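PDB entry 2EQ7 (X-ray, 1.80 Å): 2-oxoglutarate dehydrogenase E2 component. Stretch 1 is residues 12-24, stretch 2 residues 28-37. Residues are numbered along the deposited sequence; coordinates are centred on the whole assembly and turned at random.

Stretch 1 12-24: EKGVSPAEVQGTG
Stretch 2, residues 28-37: RILKEDVMRH

Stretch 1 has no regular helix or strand; its backbone is extended from Val-20 to Gly-22 (phi/psi -90/140 and -71/131). It passes stretch 2, whose short helix begins at Lys-31 after the N-cap residue Leu-30; together they bury 702 Å². Partners descend as stretch 1 ascends: Val-20 with Val-34 (CA to CA, 5.9 Å), Gly-22 with Ile-29, Gly-24 with Arg-28. The CA atoms come closest where Gly-22 CA lies 3.7 Å from Ile-29 CA.

Val-20 (chi1 t) is the main bump. Val-20 CG1 packs 3.4 Å from Ile-29 CG2 and 3.3 Å from Asp-33 O, while Val-20 CG2 meets Val-34 CG2 at 4.3 Å. Ile-29 (m, t) fills the reciprocal hollow, its CD1 3.2 Å from Val-20 O and 3.3 Å from Pro-17 O.

Glycines allow the close approach. A CB on Gly-22 would strike Arg-28 O; one on Gly-24 would strike that oxygen and Leu-30 CD2. Gly-24 N hydrogen-bonds to Arg-28 O (2.9 Å).

Buried Asp-33 (chi1 m) ties the corner together: its OD1 accepts from Thr-23 OG1 (2.7 Å; Thr-23 chi1 p), and its OD2 accepts from Leu-30 N (2.7 Å) and weakly from Thr-23 N (3.3 Å).

At the margin, Arg-36 (t, t, p; chi4 -173°), bent at chi3, makes a weak hydrogen bond from NH2 to Gln-21 O (2.6 Å), with Thr-23 CG2 at its guanidinium edge. Water 1 accepts from Arg-36 NH2 (2.7 Å) and Gln-21 N (3.3 Å). Lys-13 (m, t, m, t) reaches Val-34 O through NZ in a weak hydrogen bond (3.3 Å).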

# COMPACT_ATOMS: atom_id res chain seq x y z
N GLU C 12 28.97 9.46 12.09
CA GLU C 12 30.17 9.34 11.28
C GLU C 12 31.08 10.54 11.48
O GLU C 12 32.28 10.39 11.71
CB GLU C 12 29.81 9.21 9.80
CG GLU C 12 28.97 7.99 9.46
CD GLU C 12 28.86 7.76 7.97
OE1 GLU C 12 28.44 8.69 7.25
OE2 GLU C 12 29.18 6.64 7.52
N LYS C 13 30.51 11.74 11.38
CA LYS C 13 31.27 12.97 11.55
C LYS C 13 31.44 13.31 13.03
O LYS C 13 31.97 14.37 13.37
CB LYS C 13 30.58 14.13 10.83
CG LYS C 13 30.41 13.93 9.33
CD LYS C 13 29.84 15.17 8.66
CE LYS C 13 28.47 15.53 9.22
NZ LYS C 13 27.93 16.78 8.61
N GLY C 14 30.98 12.42 13.90
CA GLY C 14 31.09 12.64 15.33
C GLY C 14 30.42 13.93 15.77
O GLY C 14 30.90 14.61 16.67
N VAL C 15 29.31 14.27 15.12
CA VAL C 15 28.58 15.49 15.44
C VAL C 15 27.53 15.21 16.52
O VAL C 15 26.83 14.20 16.48
CB VAL C 15 27.87 16.06 14.20
CG1 VAL C 15 27.16 17.35 14.55
CG2 VAL C 15 28.88 16.30 13.09
N SER C 16 27.42 16.12 17.48
CA SER C 16 26.46 15.99 18.57
C SER C 16 25.10 16.53 18.14
O SER C 16 25.02 17.59 17.51
CB SER C 16 26.96 16.74 19.80
OG SER C 16 26.03 16.63 20.87
N PRO C 17 24.02 15.82 18.49
CA PRO C 17 22.66 16.25 18.13
C PRO C 17 22.29 17.58 18.78
O PRO C 17 21.51 18.36 18.23
CB PRO C 17 21.80 15.10 18.62
CG PRO C 17 22.56 14.59 19.81
CD PRO C 17 23.98 14.59 19.29
N ALA C 18 22.86 17.84 19.95
CA ALA C 18 22.59 19.08 20.68
C ALA C 18 23.34 20.25 20.03
O ALA C 18 23.37 21.35 20.57
CB ALA C 18 23.02 18.93 22.14
N GLU C 19 23.94 19.99 18.88
CA GLU C 19 24.69 21.00 18.15
C GLU C 19 23.94 21.46 16.90
O GLU C 19 24.03 22.62 16.50
CB GLU C 19 26.06 20.45 17.75
CG GLU C 19 26.89 21.41 16.91
CD GLU C 19 28.16 20.77 16.40
OE1 GLU C 19 28.99 20.33 17.23
OE2 GLU C 19 28.34 20.70 15.16
N VAL C 20 23.21 20.53 16.28
CA VAL C 20 22.46 20.84 15.07
C VAL C 20 21.05 21.32 15.37
O VAL C 20 20.38 20.80 16.27
CB VAL C 20 22.37 19.60 14.15
CG1 VAL C 20 21.69 19.96 12.85
CG2 VAL C 20 23.76 19.04 13.89
N GLN C 21 20.59 22.31 14.61
CA GLN C 21 19.25 22.86 14.79
C GLN C 21 18.29 22.17 13.82
O GLN C 21 18.42 22.30 12.61
CB GLN C 21 19.27 24.37 14.52
CG GLN C 21 17.93 25.06 14.77
CD GLN C 21 18.00 26.56 14.55
OE1 GLN C 21 17.00 27.27 14.72
NE2 GLN C 21 19.17 27.05 14.17
N GLY C 22 17.33 21.43 14.38
CA GLY C 22 16.38 20.72 13.55
C GLY C 22 15.37 21.60 12.85
O GLY C 22 14.75 22.47 13.46
N THR C 23 15.20 21.38 11.54
CA THR C 23 14.26 22.16 10.75
C THR C 23 13.20 21.23 10.17
O THR C 23 12.37 21.64 9.36
CB THR C 23 14.96 22.89 9.58
OG1 THR C 23 15.53 21.93 8.68
CG2 THR C 23 16.06 23.80 10.11
N GLY C 24 13.23 19.97 10.60
CA GLY C 24 12.26 19.00 10.13
C GLY C 24 10.93 19.18 10.83
O GLY C 24 10.78 20.08 11.66
N ARG C 28 12.80 17.74 14.85
CA ARG C 28 13.55 16.68 14.19
C ARG C 28 14.67 17.26 13.33
O ARG C 28 14.46 18.18 12.54
CB ARG C 28 12.63 15.85 13.31
CG ARG C 28 11.47 15.21 14.05
CD ARG C 28 10.53 14.50 13.09
NE ARG C 28 9.37 13.94 13.78
CZ ARG C 28 8.38 13.30 13.18
NH1 ARG C 28 7.36 12.82 13.89
NH2 ARG C 28 8.40 13.12 11.86
N ILE C 29 15.87 16.71 13.49
CA ILE C 29 17.03 17.16 12.73
C ILE C 29 17.15 16.36 11.43
O ILE C 29 17.31 15.14 11.46
CB ILE C 29 18.33 16.99 13.54
CG1 ILE C 29 18.29 17.87 14.79
CG2 ILE C 29 19.53 17.36 12.68
CD1 ILE C 29 19.51 17.74 15.68
N LEU C 30 17.07 17.06 10.31
CA LEU C 30 17.19 16.42 9.00
C LEU C 30 18.67 16.26 8.67
O LEU C 30 19.50 17.01 9.17
CB LEU C 30 16.51 17.28 7.93
CG LEU C 30 15.03 17.62 8.14
CD1 LEU C 30 14.56 18.54 7.03
CD2 LEU C 30 14.21 16.34 8.17
N LYS C 31 18.99 15.27 7.85
CA LYS C 31 20.38 15.03 7.47
C LYS C 31 20.99 16.25 6.80
O LYS C 31 22.21 16.42 6.79
CB LYS C 31 20.48 13.82 6.54
CG LYS C 31 19.73 13.98 5.23
CD LYS C 31 19.81 12.72 4.38
CE LYS C 31 21.22 12.42 3.92
NZ LYS C 31 21.24 11.27 2.99
N GLU C 32 20.13 17.10 6.24
CA GLU C 32 20.60 18.31 5.57
C GLU C 32 20.97 19.36 6.61
O GLU C 32 21.73 20.29 6.33
CB GLU C 32 19.52 18.86 4.63
CG GLU C 32 18.27 19.35 5.33
CD GLU C 32 17.21 19.83 4.36
OE1 GLU C 32 16.18 20.36 4.82
OE2 GLU C 32 17.41 19.68 3.14
N ASP C 33 20.43 19.21 7.82
CA ASP C 33 20.72 20.14 8.90
C ASP C 33 22.11 19.85 9.46
O ASP C 33 22.82 20.76 9.88
CB ASP C 33 19.68 20.00 10.02
CG ASP C 33 18.29 20.44 9.59
OD1 ASP C 33 18.15 21.60 9.14
OD2 ASP C 33 17.35 19.63 9.70
N VAL C 34 22.47 18.57 9.47
CA VAL C 34 23.77 18.14 9.97
C VAL C 34 24.88 18.61 9.03
O VAL C 34 25.84 19.24 9.46
CB VAL C 34 23.84 16.60 10.09
CG1 VAL C 34 25.19 16.19 10.65
CG2 VAL C 34 22.71 16.10 10.97
N MET C 35 24.73 18.31 7.75
CA MET C 35 25.71 18.71 6.75
C MET C 35 25.75 20.23 6.64
O MET C 35 26.64 20.79 6.00
CB MET C 35 25.38 18.09 5.39
CG MET C 35 24.01 18.45 4.85
SD MET C 35 23.67 17.69 3.25
CE MET C 35 24.18 19.00 2.14
N ARG C 36 24.79 20.88 7.28
CA ARG C 36 24.70 22.34 7.27
C ARG C 36 25.69 22.90 8.29
O ARG C 36 26.19 24.01 8.13
CB ARG C 36 23.28 22.78 7.62
CG ARG C 36 23.08 24.29 7.63
CD ARG C 36 21.69 24.64 8.12
NE ARG C 36 21.47 24.17 9.49
CZ ARG C 36 20.30 24.22 10.12
NH1 ARG C 36 19.24 24.73 9.51
NH2 ARG C 36 20.20 23.77 11.36
N HIS C 37 25.95 22.13 9.34
CA HIS C 37 26.87 22.53 10.39
C HIS C 37 28.25 21.94 10.14
O HIS C 37 29.21 22.72 9.98
CB HIS C 37 26.34 22.09 11.74
O HOH W 1 22.58 24.04 12.67